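Side-chain contacts in acinetobacter secreted protease CpaA (PDB 6O38), which probably cleaves protein substrates as a zinc-dependent metalloprotease exported by type II secretion, and is captured here with its chaperone CpaB: residues I109-A114 and A131-V136; W174-S179 and V185-K190; D46-R51 and N89-Q94; E268-S273 and Y539-K544. One frame throughout, in Å; residues are numbered along the deposited sequence.

Overall arrangement
Along the chain the contacts follow one another without overlap: contact 3 closes first, then contact 1, contact 2 and contact 4. Contact 3 lies in the first StcE-type beta-sandwich region and contact 2 in the second, which also holds residues 131-136 of contact 1. Contact 4 joins strand 266-272 of a later such region to residues 539-544, in the loop that follows helix 496-504, so the set runs from the first sandwich region to that meeting place. Contacts 1 and 2, centres about 13 Å apart, touch through Tyr177. Contact 2 meets contact 4, centres about 17 Å apart, where Lys544 approaches Glu187. Contact 3 touches none, its centre about 23-24 Å from contacts 1 and 2 and 37 Å from contact 4.

Contact 1. Residues I109-A114 and A131-V136; sequences IPLTTA and ALPSDV
Leu111 lies against the ring of Pro133 where two loops leave the parallel strands 106-108 and 129-131, part of a small sheet among the StcE-type beta-sandwich regions. The two side chains cross at about a right angle. Leu111 CG and CD1 both meet the CG-CD edge of the Pro133 ring, with Leu111 CG 3.7 Å from Pro133 CG and Leu111 CD1 3.7 Å from Pro133 CD. A chi1 of -65° holds Leu111 CG beside the backbone N and turns the isobutyl group toward the proline. Trp184 of strand 183-195 touches Leu111 as well and bonds through NE1 to Pro133 O, which ties the proline to that strand. Ile109 O, which in a continued parallel pairing would accept a bond from the residue at 133, meets Pro133 CD instead. Proline has no N-H, which probably helps end the pairing here, the last bond being Ile109 N to Ala131 O at 3.0 Å, with an N-H...O angle of 166°.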
loop_
_atom_site.group_PDB
_atom_site.type_symbol
_atom_site.label_atom_id
_atom_site.label_comp_id
_atom_site.label_asym_id
_atom_site.label_seq_id
_atom_site.Cartn_x
_atom_site.Cartn_y
_atom_site.Cartn_z
ATOM N N ILE A 109 27.434 -3.496 -20.620
ATOM C CA ILE A 109 26.617 -2.622 -21.470
ATOM C C ILE A 109 26.963 -1.181 -21.126
ATOM O O ILE A 109 26.828 -0.786 -19.956
ATOM C CB ILE A 109 25.123 -2.894 -21.272
ATOM C CG1 ILE A 109 24.753 -4.275 -21.815
ATOM C CG2 ILE A 109 24.294 -1.813 -21.950
ATOM C CD1 ILE A 109 25.150 -4.492 -23.260
ATOM N N PRO A 110 27.407 -0.368 -22.087
ATOM C CA PRO A 110 27.664 1.054 -21.808
ATOM C C PRO A 110 26.364 1.848 -21.829
ATOM O O PRO A 110 25.619 1.815 -22.810
ATOM C CB PRO A 110 28.600 1.474 -22.946
ATOM C CG PRO A 110 28.230 0.563 -24.073
ATOM C CD PRO A 110 27.829 -0.750 -23.448
ATOM N N LEU A 111 26.092 2.557 -20.738
ATOM C CA LEU A 111 24.909 3.394 -20.621
ATOM C C LEU A 111 25.300 4.867 -20.598
ATOM O O LEU A 111 26.358 5.239 -20.081
ATOM C CB LEU A 111 24.114 3.051 -19.359
ATOM C CG LEU A 111 23.500 1.651 -19.300
ATOM C CD1 LEU A 111 22.667 1.489 -18.040
ATOM C CD2 LEU A 111 22.663 1.375 -20.540
ATOM N N THR A 112 24.435 5.701 -21.166
ATOM C CA THR A 112 24.629 7.142 -21.147
ATOM C C THR A 112 24.054 7.714 -19.851
ATOM O O THR A 112 23.665 6.981 -18.939
ATOM C CB THR A 112 23.993 7.782 -22.380
ATOM O OG1 THR A 112 22.565 7.685 -22.286
ATOM C CG2 THR A 112 24.463 7.083 -23.647
ATOM N N THR A 113 23.993 9.040 -19.761
ATOM C CA THR A 113 23.408 9.718 -18.612
ATOM C C THR A 113 21.914 9.966 -18.774
ATOM O O THR A 113 21.305 10.582 -17.895
ATOM C CB THR A 113 24.123 11.048 -18.357
ATOM O OG1 THR A 113 23.907 11.931 -19.466
ATOM C CG2 THR A 113 25.616 10.823 -18.175
ATOM N N ALA A 114 21.317 9.509 -19.874
ATOM C CA ALA A 114 19.885 9.679 -20.080
ATOM C C ALA A 114 19.097 8.931 -19.012
ATOM O O ALA A 114 19.457 7.820 -18.612
ATOM C CB ALA A 114 19.487 9.188 -21.472
ATOM N N ALA A 131 25.794 -7.334 -18.544
ATOM C CA ALA A 131 25.904 -6.746 -17.218
ATOM C C ALA A 131 25.527 -5.275 -17.286
ATOM O O ALA A 131 26.028 -4.541 -18.144
ATOM C CB ALA A 131 27.320 -6.906 -16.659
ATOM N N LEU A 132 24.634 -4.856 -16.401
ATOM C CA LEU A 132 24.335 -3.436 -16.308
ATOM C C LEU A 132 25.428 -2.733 -15.507
ATOM O O LEU A 132 25.898 -3.265 -14.497
ATOM C CB LEU A 132 22.978 -3.211 -15.646
ATOM C CG LEU A 132 21.755 -3.771 -16.373
ATOM C CD1 LEU A 132 20.490 -3.493 -15.578
ATOM C CD2 LEU A 132 21.652 -3.185 -17.773
ATOM N N PRO A 133 25.855 -1.547 -15.932
ATOM C CA PRO A 133 26.914 -0.851 -15.198
ATOM C C PRO A 133 26.403 -0.325 -13.868
ATOM O O PRO A 133 25.248 0.088 -13.734
ATOM C CB PRO A 133 27.302 0.295 -16.138
ATOM C CG PRO A 133 26.059 0.563 -16.911
ATOM C CD PRO A 133 25.394 -0.778 -17.099
ATOM N N SER A 134 27.283 -0.345 -12.876
ATOM C CA SER A 134 26.962 0.208 -11.573
ATOM C C SER A 134 27.358 1.678 -11.507
ATOM O O SER A 134 28.089 2.193 -12.358
ATOM C CB SER A 134 27.669 -0.579 -10.468
ATOM O OG SER A 134 27.151 -1.892 -10.360
ATOM N N ASP A 135 26.865 2.353 -10.470
ATOM C CA ASP A 135 27.206 3.744 -10.181
ATOM C C ASP A 135 26.921 4.650 -11.378
ATOM O O ASP A 135 27.798 5.325 -11.920
ATOM C CB ASP A 135 28.665 3.836 -9.741
ATOM C CG ASP A 135 28.950 2.985 -8.525
ATOM O OD1 ASP A 135 28.077 2.884 -7.637
ATOM O OD2 ASP A 135 30.025 2.364 -8.488
ATOM N N VAL A 136 25.654 4.647 -11.778
ATOM C CA VAL A 136 25.132 5.545 -12.800
ATOM C C VAL A 136 24.263 6.580 -12.095
ATOM O O VAL A 136 24.056 6.497 -10.879
ATOM C CB VAL A 136 24.345 4.774 -13.876
ATOM C CG1 VAL A 136 25.112 3.530 -14.300
ATOM C CG2 VAL A 136 22.971 4.403 -13.357
#

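Contact 2. Residues W174-S179 and V185-K190; sequences WFKYYS and VPEYIK
Trp174 and Tyr188 sit side by side on one face of an antiparallel hairpin, while Phe175 and Pro186 pair on the other. The strands are bound closely by backbone bonds: Trp174 N to Tyr188 O, Glu187 N to Trp174 O, and a reciprocal pair between Lys176 and Val185. Apolar packing is firm at Tyr178, whose CD1 lies 3.5 Å from Val185 CG2, and at Phe175, whose CE1 is 3.9 Å from Pro186 CG. Trp174 CD1 is 3.6 Å from Tyr188 CD2, the rings meeting obliquely at 73°; the indole NE1 is held by Glu172. Equally close is Glu187, which bends at chi2 (-69°) and brings OE1 back to Tyr178 OH at 2.9 Å. That OE1 lies at the edge of the phenol ring, in its plane; carboxylate and ring are nearly coplanar, 27° apart, and the hydroxyl meets OE1 nearly along its C-O axis. The looser side is at the partly exposed Lys176, whose NZ stays 4.0 Å from Glu187 OE1, too far for a salt bridge, though the nearby charge may still favour the carboxylate. Glu187 and Tyr188 both face Trp174, a classic beta bulge in the hairpin of a StcE-type sandwich.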
loop_
_atom_site.group_PDB
_atom_site.type_symbol
_atom_site.label_atom_id
_atom_site.label_comp_id
_atom_site.label_asym_id
_atom_site.label_seq_id
_atom_site.Cartn_x
_atom_site.Cartn_y
_atom_site.Cartn_z
ATOM N N TRP A 174 12.288 -4.067 -16.709
ATOM C CA TRP A 174 12.588 -2.668 -16.438
ATOM C C TRP A 174 13.273 -2.554 -15.083
ATOM O O TRP A 174 12.758 -3.060 -14.078
ATOM C CB TRP A 174 11.317 -1.814 -16.461
ATOM C CG TRP A 174 10.704 -1.656 -17.822
ATOM C CD1 TRP A 174 10.059 -2.614 -18.548
ATOM C CD2 TRP A 174 10.668 -0.462 -18.613
ATOM N NE1 TRP A 174 9.628 -2.092 -19.744
ATOM C CE2 TRP A 174 9.989 -0.773 -19.809
ATOM C CE3 TRP A 174 11.145 0.840 -18.429
ATOM C CZ2 TRP A 174 9.775 0.169 -20.814
ATOM C CZ3 TRP A 174 10.933 1.775 -19.429
ATOM C CH2 TRP A 174 10.255 1.434 -20.606
ATOM N N PHE A 175 14.425 -1.888 -15.056
ATOM C CA PHE A 175 15.194 -1.686 -13.838
ATOM C C PHE A 175 15.406 -0.198 -13.596
ATOM O O PHE A 175 15.534 0.586 -14.539
ATOM C CB PHE A 175 16.563 -2.379 -13.905
ATOM C CG PHE A 175 16.488 -3.876 -13.990
ATOM C CD1 PHE A 175 16.404 -4.643 -12.839
ATOM C CD2 PHE A 175 16.522 -4.515 -15.217
ATOM C CE1 PHE A 175 16.342 -6.020 -12.914
ATOM C CE2 PHE A 175 16.463 -5.892 -15.297
ATOM C CZ PHE A 175 16.372 -6.644 -14.145
ATOM N N LYS A 176 15.449 0.181 -12.321
ATOM C CA LYS A 176 15.820 1.529 -11.916
ATOM C C LYS A 176 16.934 1.434 -10.887
ATOM O O LYS A 176 16.847 0.643 -9.944
ATOM C CB LYS A 176 14.622 2.297 -11.345
ATOM C CG LYS A 176 14.913 3.763 -11.054
ATOM C CD LYS A 176 13.634 4.575 -10.935
ATOM C CE LYS A 176 12.861 4.222 -9.676
ATOM N NZ LYS A 176 11.719 5.151 -9.448
ATOM N N TYR A 177 17.978 2.239 -11.071
ATOM C CA TYR A 177 19.153 2.194 -10.211
ATOM C C TYR A 177 18.953 3.090 -8.994
ATOM O O TYR A 177 18.593 4.263 -9.131
ATOM C CB TYR A 177 20.400 2.618 -10.985
ATOM C CG TYR A 177 21.690 2.442 -10.215
ATOM C CD1 TYR A 177 22.291 1.194 -10.110
ATOM C CD2 TYR A 177 22.307 3.521 -9.598
ATOM C CE1 TYR A 177 23.471 1.026 -9.410
ATOM C CE2 TYR A 177 23.487 3.364 -8.895
ATOM C CZ TYR A 177 24.064 2.114 -8.804
ATOM O OH TYR A 177 25.239 1.951 -8.106
ATOM N N TYR A 178 19.187 2.530 -7.810
ATOM C CA TYR A 178 19.108 3.260 -6.550
ATOM C C TYR A 178 20.521 3.399 -5.996
ATOM O O TYR A 178 21.126 2.408 -5.572
ATOM C CB TYR A 178 18.199 2.543 -5.554
ATOM C CG TYR A 178 16.721 2.658 -5.857
ATOM C CD1 TYR A 178 16.163 2.007 -6.950
ATOM C CD2 TYR A 178 15.883 3.407 -5.041
ATOM C CE1 TYR A 178 14.812 2.106 -7.226
ATOM C CE2 TYR A 178 14.532 3.511 -5.311
ATOM C CZ TYR A 178 14.001 2.859 -6.404
ATOM O OH TYR A 178 12.655 2.958 -6.676
ATOM N N SER A 179 21.046 4.628 -5.999
ATOM C CA SER A 179 22.394 4.849 -5.489
ATOM C C SER A 179 22.465 4.643 -3.980
ATOM O O SER A 179 23.539 4.336 -3.449
ATOM C CB SER A 179 22.877 6.252 -5.858
ATOM O OG SER A 179 21.903 7.229 -5.539
ATOM N N VAL A 185 17.084 -2.083 -9.249
ATOM C CA VAL A 185 15.870 -2.584 -8.608
ATOM C C VAL A 185 14.820 -2.812 -9.685
ATOM O O VAL A 185 14.563 -1.905 -10.485
ATOM C CB VAL A 185 15.346 -1.609 -7.536
ATOM C CG1 VAL A 185 14.014 -2.085 -6.994
ATOM C CG2 VAL A 185 16.362 -1.466 -6.413
ATOM N N PRO A 186 14.201 -3.991 -9.749
ATOM C CA PRO A 186 13.162 -4.227 -10.761
ATOM C C PRO A 186 11.922 -3.390 -10.479
ATOM O O PRO A 186 11.389 -3.400 -9.367
ATOM C CB PRO A 186 12.869 -5.730 -10.638
ATOM C CG PRO A 186 13.972 -6.297 -9.795
ATOM C CD PRO A 186 14.471 -5.185 -8.933
ATOM N N GLU A 187 11.469 -2.661 -11.497
ATOM C CA GLU A 187 10.262 -1.852 -11.400
ATOM C C GLU A 187 9.089 -2.416 -12.185
ATOM O O GLU A 187 7.941 -2.187 -11.802
ATOM C CB GLU A 187 10.535 -0.418 -11.876
ATOM C CG GLU A 187 11.466 0.379 -10.970
ATOM C CD GLU A 187 10.845 0.719 -9.624
ATOM O OE1 GLU A 187 11.577 1.209 -8.739
ATOM O OE2 GLU A 187 9.628 0.496 -9.445
ATOM N N TYR A 188 9.350 -3.144 -13.268
ATOM C CA TYR A 188 8.299 -3.831 -14.008
ATOM C C TYR A 188 8.882 -5.082 -14.642
ATOM O O TYR A 188 9.927 -5.019 -15.297
ATOM C CB TYR A 188 7.682 -2.928 -15.082
ATOM C CG TYR A 188 6.671 -3.644 -15.952
ATOM C CD1 TYR A 188 5.372 -3.857 -15.509
ATOM C CD2 TYR A 188 7.018 -4.110 -17.213
ATOM C CE1 TYR A 188 4.447 -4.515 -16.298
ATOM C CE2 TYR A 188 6.100 -4.769 -18.010
ATOM C CZ TYR A 188 4.816 -4.968 -17.547
ATOM O OH TYR A 188 3.899 -5.622 -18.337
ATOM N N ILE A 189 8.204 -6.210 -14.449
ATOM C CA ILE A 189 8.607 -7.489 -15.016
ATOM C C ILE A 189 7.461 -7.999 -15.876
ATOM O O ILE A 189 6.359 -8.241 -15.367
ATOM C CB ILE A 189 8.969 -8.510 -13.927
ATOM C CG1 ILE A 189 10.067 -7.959 -13.015
ATOM C CG2 ILE A 189 9.399 -9.829 -14.554
ATOM C CD1 ILE A 189 11.406 -7.796 -13.698
ATOM N N LYS A 190 7.715 -8.161 -17.167
ATOM C CA LYS A 190 6.709 -8.722 -18.060
ATOM C C LYS A 190 6.506 -10.191 -17.717
ATOM O O LYS A 190 7.461 -10.975 -17.803
ATOM C CB LYS A 190 7.131 -8.559 -19.517
ATOM C CG LYS A 190 6.216 -9.256 -20.509
ATOM C CD LYS A 190 6.543 -8.847 -21.936
ATOM C CE LYS A 190 5.716 -9.630 -22.941
ATOM N NZ LYS A 190 6.184 -9.405 -24.337
#

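Contact 3. Residues D46-R51 and N89-Q94; sequences DKITIR and NKWIAQ
The Trp91 indole presents the outer corner of its six-membered ring to Asp46 and Ile48. Ile48 CD1 sits obliquely to the ring plane, 3.5 Å from Trp91 CH2, and Ile48 CG1 is 3.6 Å from that same CH2. At the ring edge, near its plane, lies Lys47 N, 4.4 Å from Trp91 CZ3, while Asp46 O comes in obliquely toward CZ3 and Asp46 CB rests 3.8 Å from Trp91 CH2. As a whole the Ile48 side chain runs at about a right angle to that of Trp91; its chi1 of -71° sets CG1 beside the backbone N, and the extended chi2 (-173°) carries CD1 to the CH2 corner. The rotation of the indole is fixed from outside by NE1, which donates to Pro39 O, and by an edge-to-face pairing with Phe84. Asp46 OD2, for its part, accepts from Asn43 N. Strand 79-85 runs between the two segments, antiparallel to both, so Trp91 reaches past it to the next-but-one strand, in the buried interior of the first StcE-type beta-sandwich region.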
loop_
_atom_site.group_PDB
_atom_site.type_symbol
_atom_site.label_atom_id
_atom_site.label_comp_id
_atom_site.label_asym_id
_atom_site.label_seq_id
_atom_site.Cartn_x
_atom_site.Cartn_y
_atom_site.Cartn_z
ATOM N N ASP A 46 2.201 10.858 -36.232
ATOM C CA ASP A 46 2.522 12.097 -35.540
ATOM C C ASP A 46 3.680 11.883 -34.574
ATOM O O ASP A 46 3.753 10.861 -33.883
ATOM C CB ASP A 46 1.299 12.623 -34.789
ATOM C CG ASP A 46 0.206 13.109 -35.722
ATOM O OD1 ASP A 46 0.406 13.052 -36.953
ATOM O OD2 ASP A 46 -0.851 13.549 -35.223
ATOM N N LYS A 47 4.591 12.851 -34.530
ATOM C CA LYS A 47 5.784 12.779 -33.697
ATOM C C LYS A 47 5.757 13.899 -32.666
ATOM O O LYS A 47 5.509 15.060 -33.010
ATOM C CB LYS A 47 7.056 12.874 -34.546
ATOM C CG LYS A 47 8.340 12.910 -33.732
ATOM C CD LYS A 47 9.563 13.072 -34.621
ATOM C CE LYS A 47 9.745 11.876 -35.541
ATOM N NZ LYS A 47 10.982 11.992 -36.361
ATOM N N ILE A 48 6.012 13.546 -31.408
ATOM C CA ILE A 48 6.106 14.506 -30.314
ATOM C C ILE A 48 7.428 14.281 -29.597
ATOM O O ILE A 48 7.765 13.142 -29.254
ATOM C CB ILE A 48 4.927 14.375 -29.329
ATOM C CG1 ILE A 48 3.632 14.872 -29.974
ATOM C CG2 ILE A 48 5.213 15.135 -28.041
ATOM C CD1 ILE A 48 2.461 14.927 -29.017
ATOM N N THR A 49 8.178 15.360 -29.379
ATOM C CA THR A 49 9.456 15.299 -28.684
ATOM C C THR A 49 9.434 16.268 -27.512
ATOM O O THR A 49 9.141 17.455 -27.690
ATOM C CB THR A 49 10.620 15.631 -29.625
ATOM O OG1 THR A 49 10.677 14.659 -30.677
ATOM C CG2 THR A 49 11.939 15.626 -28.865
ATOM N N ILE A 50 9.741 15.762 -26.321
ATOM C CA ILE A 50 9.735 16.550 -25.094
ATOM C C ILE A 50 11.178 16.781 -24.668
ATOM O O ILE A 50 11.930 15.823 -24.446
ATOM C CB ILE A 50 8.937 15.859 -23.978
ATOM C CG1 ILE A 50 7.506 15.576 -24.437
ATOM C CG2 ILE A 50 8.934 16.713 -22.720
ATOM C CD1 ILE A 50 6.672 14.838 -23.411
ATOM N N ARG A 51 11.564 18.050 -24.555
ATOM C CA ARG A 51 12.874 18.440 -24.059
ATOM C C ARG A 51 12.708 19.276 -22.798
ATOM O O ARG A 51 11.679 19.929 -22.599
ATOM C CB ARG A 51 13.663 19.235 -25.106
ATOM C CG ARG A 51 14.068 18.439 -26.334
ATOM C CD ARG A 51 14.877 19.302 -27.291
ATOM N NE ARG A 51 15.315 18.561 -28.470
ATOM C CZ ARG A 51 16.026 19.092 -29.461
ATOM N NH1 ARG A 51 16.381 18.346 -30.498
ATOM N NH2 ARG A 51 16.378 20.370 -29.417
ATOM N N ASN A 89 -3.532 2.679 -31.036
ATOM C CA ASN A 89 -4.137 3.819 -30.343
ATOM C C ASN A 89 -3.291 4.258 -29.149
ATOM O O ASN A 89 -3.813 4.616 -28.090
ATOM C CB ASN A 89 -5.573 3.507 -29.913
ATOM C CG ASN A 89 -6.402 4.758 -29.695
ATOM O OD1 ASN A 89 -6.092 5.824 -30.228
ATOM N ND2 ASN A 89 -7.465 4.635 -28.908
ATOM N N LYS A 90 -1.971 4.232 -29.320
ATOM C CA LYS A 90 -1.041 4.600 -28.262
ATOM C C LYS A 90 0.164 5.304 -28.865
ATOM O O LYS A 90 0.483 5.136 -30.045
ATOM C CB LYS A 90 -0.583 3.374 -27.457
ATOM C CG LYS A 90 -1.653 2.774 -26.558
ATOM C CD LYS A 90 -1.176 1.485 -25.906
ATOM C CE LYS A 90 -0.925 0.400 -26.942
ATOM N NZ LYS A 90 -0.629 -0.916 -26.311
ATOM N N TRP A 91 0.834 6.104 -28.037
ATOM C CA TRP A 91 2.081 6.752 -28.418
ATOM C C TRP A 91 3.239 5.799 -28.146
ATOM O O TRP A 91 3.497 5.444 -26.991
ATOM C CB TRP A 91 2.274 8.061 -27.652
ATOM C CG TRP A 91 1.369 9.174 -28.090
ATOM C CD1 TRP A 91 0.151 9.496 -27.568
ATOM C CD2 TRP A 91 1.618 10.121 -29.137
ATOM N NE1 TRP A 91 -0.377 10.580 -28.226
ATOM C CE2 TRP A 91 0.505 10.983 -29.193
ATOM C CE3 TRP A 91 2.673 10.322 -30.032
ATOM C CZ2 TRP A 91 0.417 12.029 -30.111
ATOM C CZ3 TRP A 91 2.583 11.360 -30.942
ATOM C CH2 TRP A 91 1.462 12.199 -30.975
ATOM N N ILE A 92 3.931 5.389 -29.203
ATOM C CA ILE A 92 5.062 4.474 -29.084
ATOM C C ILE A 92 6.317 5.280 -28.779
ATOM O O ILE A 92 6.641 6.237 -29.492
ATOM C CB ILE A 92 5.235 3.643 -30.367
ATOM C CG1 ILE A 92 3.961 2.850 -30.663
ATOM C CG2 ILE A 92 6.430 2.710 -30.239
ATOM C CD1 ILE A 92 4.061 1.972 -31.891
ATOM N N ALA A 93 7.024 4.893 -27.721
ATOM C CA ALA A 93 8.216 5.615 -27.300
ATOM C C ALA A 93 9.422 5.207 -28.136
ATOM O O ALA A 93 9.577 4.038 -28.505
ATOM C CB ALA A 93 8.497 5.361 -25.819
ATOM N N GLN A 94 10.279 6.181 -28.429
ATOM C CA GLN A 94 11.510 5.974 -29.189
ATOM C C GLN A 94 12.681 6.218 -28.238
ATOM O O GLN A 94 13.189 7.335 -28.129
ATOM C CB GLN A 94 11.569 6.899 -30.403
ATOM C CG GLN A 94 10.289 6.931 -31.227
ATOM C CD GLN A 94 10.034 5.630 -31.963
ATOM O OE1 GLN A 94 10.966 4.968 -32.419
ATOM N NE2 GLN A 94 8.764 5.258 -32.083
#

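Contact 4. Residues E268-S273 and Y539-K544; sequences EFMYVS and YLYNPK
At the seam between a StcE-type beta-sandwich region and the long loop that follows the zinc-binding helix 496-504, Met270, present as selenomethionine, lays its methyl group on the ring of Tyr541. Met270 CE stands 4.0 Å from the ring centroid and 29° off the normal, a CH-pi contact displaced toward the CB end, with Tyr541 CG nearest at 3.6 Å. The chain of Met270 runs extended from the strand (chi1 -179°) and bends only at chi3, which tips CE over the face. Val272, two residues on and on the same side of strand 266-272, meets the far end of the phenol: its CG1 lies 3.9 Å from Tyr541 OH, and CG2 4.2 Å from Tyr541 CZ. Next to the tyrosine, Asn542 forms an Asx turn, its OD1 accepting from Lys544 N at 3.1 Å. Arg235 links the two segments from outside, forming a salt bridge with Glu268 OE1 and a hydrogen bond to Pro543 O. Lys544 packs on Glu146 of the chaperone CpaB chain.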
loop_
_atom_site.group_PDB
_atom_site.type_symbol
_atom_site.label_atom_id
_atom_site.label_comp_id
_atom_site.label_asym_id
_atom_site.label_seq_id
_atom_site.Cartn_x
_atom_site.Cartn_y
_atom_site.Cartn_z
ATOM N N GLU A 268 -0.295 -15.243 -4.915
ATOM C CA GLU A 268 1.047 -14.836 -5.302
ATOM C C GLU A 268 2.048 -15.451 -4.337
ATOM O O GLU A 268 1.859 -15.387 -3.118
ATOM C CB GLU A 268 1.187 -13.309 -5.316
ATOM C CG GLU A 268 2.359 -12.802 -6.138
ATOM C CD GLU A 268 2.400 -11.288 -6.226
ATOM O OE1 GLU A 268 3.401 -10.747 -6.743
ATOM O OE2 GLU A 268 1.432 -10.639 -5.777
ATOM N N PHE A 269 3.108 -16.039 -4.882
ATOM C CA PHE A 269 4.135 -16.692 -4.088
ATOM C C PHE A 269 5.493 -16.105 -4.438
ATOM O O PHE A 269 5.729 -15.678 -5.571
ATOM C CB PHE A 269 4.154 -18.212 -4.313
ATOM C CG PHE A 269 2.842 -18.886 -4.030
ATOM C CD1 PHE A 269 1.843 -18.919 -4.989
ATOM C CD2 PHE A 269 2.607 -19.483 -2.803
ATOM C CE1 PHE A 269 0.635 -19.538 -4.731
ATOM C CE2 PHE A 269 1.402 -20.103 -2.538
ATOM C CZ PHE A 269 0.415 -20.130 -3.504
HETATM N N MSE A 270 6.383 -16.087 -3.453
HETATM C CA MSE A 270 7.725 -15.557 -3.645
HETATM C C MSE A 270 8.753 -16.463 -2.984
HETATM O O MSE A 270 8.664 -16.744 -1.789
HETATM C CB MSE A 270 7.831 -14.141 -3.081
HETATM C CG MSE A 270 9.196 -13.504 -3.262
HETATM SE SE MSE A 270 9.371 -11.848 -2.255
HETATM C CE MSE A 270 9.216 -12.576 -0.453
ATOM N N TYR A 271 9.732 -16.915 -3.760
ATOM C CA TYR A 271 10.736 -17.834 -3.246
ATOM C C TYR A 271 11.771 -17.088 -2.417
ATOM O O TYR A 271 12.166 -15.965 -2.747
ATOM C CB TYR A 271 11.420 -18.582 -4.390
ATOM C CG TYR A 271 12.225 -19.773 -3.927
ATOM C CD1 TYR A 271 11.595 -20.949 -3.540
ATOM C CD2 TYR A 271 13.611 -19.723 -3.868
ATOM C CE1 TYR A 271 12.322 -22.042 -3.112
ATOM C CE2 TYR A 271 14.348 -20.811 -3.440
ATOM C CZ TYR A 271 13.698 -21.968 -3.065
ATOM O OH TYR A 271 14.424 -23.056 -2.638
ATOM N N VAL A 272 12.209 -17.721 -1.331
ATOM C CA VAL A 272 13.168 -17.144 -0.399
ATOM C C VAL A 272 14.323 -18.131 -0.287
ATOM O O VAL A 272 14.165 -19.213 0.292
ATOM C CB VAL A 272 12.545 -16.864 0.977
ATOM C CG1 VAL A 272 13.532 -16.144 1.870
ATOM C CG2 VAL A 272 11.265 -16.050 0.829
ATOM N N SER A 273 15.481 -17.762 -0.844
ATOM C CA SER A 273 16.583 -18.711 -0.975
ATOM C C SER A 273 17.119 -19.148 0.384
ATOM O O SER A 273 17.293 -20.346 0.636
ATOM C CB SER A 273 17.700 -18.098 -1.821
ATOM O OG SER A 273 17.337 -18.064 -3.190
ATOM N N TYR A 539 9.579 -12.012 9.407
ATOM C CA TYR A 539 8.651 -12.887 8.706
ATOM C C TYR A 539 7.728 -12.108 7.780
ATOM O O TYR A 539 6.784 -12.683 7.226
ATOM C CB TYR A 539 7.846 -13.703 9.717
ATOM C CG TYR A 539 8.718 -14.339 10.775
ATOM C CD1 TYR A 539 9.657 -15.305 10.439
ATOM C CD2 TYR A 539 8.616 -13.961 12.107
ATOM C CE1 TYR A 539 10.464 -15.885 11.400
ATOM C CE2 TYR A 539 9.419 -14.536 13.077
ATOM C CZ TYR A 539 10.340 -15.496 12.718
ATOM O OH TYR A 539 11.143 -16.071 13.678
ATOM N N LEU A 540 7.983 -10.815 7.600
ATOM C CA LEU A 540 7.238 -9.962 6.688
ATOM C C LEU A 540 8.161 -9.495 5.572
ATOM O O LEU A 540 9.367 -9.324 5.774
ATOM C CB LEU A 540 6.653 -8.751 7.414
ATOM C CG LEU A 540 5.685 -9.045 8.559
ATOM C CD1 LEU A 540 5.345 -7.758 9.279
ATOM C CD2 LEU A 540 4.428 -9.730 8.045
ATOM N N TYR A 541 7.589 -9.289 4.390
ATOM C CA TYR A 541 8.358 -8.897 3.218
ATOM C C TYR A 541 7.678 -7.734 2.512
ATOM O O TYR A 541 6.447 -7.641 2.490
ATOM C CB TYR A 541 8.533 -10.078 2.256
ATOM C CG TYR A 541 9.255 -11.252 2.879
ATOM C CD1 TYR A 541 8.563 -12.208 3.613
ATOM C CD2 TYR A 541 10.629 -11.398 2.743
ATOM C CE1 TYR A 541 9.220 -13.277 4.190
ATOM C CE2 TYR A 541 11.294 -12.465 3.317
ATOM C CZ TYR A 541 10.584 -13.402 4.039
ATOM O OH TYR A 541 11.241 -14.466 4.612
ATOM N N ASN A 542 8.492 -6.843 1.951
ATOM C CA ASN A 542 8.007 -5.733 1.147
ATOM C C ASN A 542 7.129 -6.259 0.013
ATOM O O ASN A 542 7.595 -7.080 -0.793
ATOM C CB ASN A 542 9.187 -4.937 0.586
ATOM C CG ASN A 542 8.765 -3.623 -0.051
ATOM O OD1 ASN A 542 7.853 -3.577 -0.877
ATOM N ND2 ASN A 542 9.433 -2.542 0.336
ATOM N N PRO A 543 5.866 -5.829 -0.076
ATOM C CA PRO A 543 4.958 -6.424 -1.075
ATOM C C PRO A 543 5.447 -6.296 -2.508
ATOM O O PRO A 543 5.308 -7.245 -3.290
ATOM C CB PRO A 543 3.651 -5.652 -0.849
ATOM C CG PRO A 543 3.725 -5.203 0.576
ATOM C CD PRO A 543 5.172 -4.875 0.805
ATOM N N LYS A 544 6.020 -5.152 -2.878
ATOM C CA LYS A 544 6.454 -4.930 -4.251
ATOM C C LYS A 544 7.859 -5.458 -4.523
ATOM O O LYS A 544 8.092 -6.107 -5.548
ATOM C CB LYS A 544 6.391 -3.437 -4.586
ATOM C CG LYS A 544 6.917 -3.097 -5.971
ATOM C CD LYS A 544 6.548 -1.683 -6.386
ATOM C CE LYS A 544 6.871 -1.450 -7.854
ATOM N NZ LYS A 544 6.501 -2.619 -8.699
#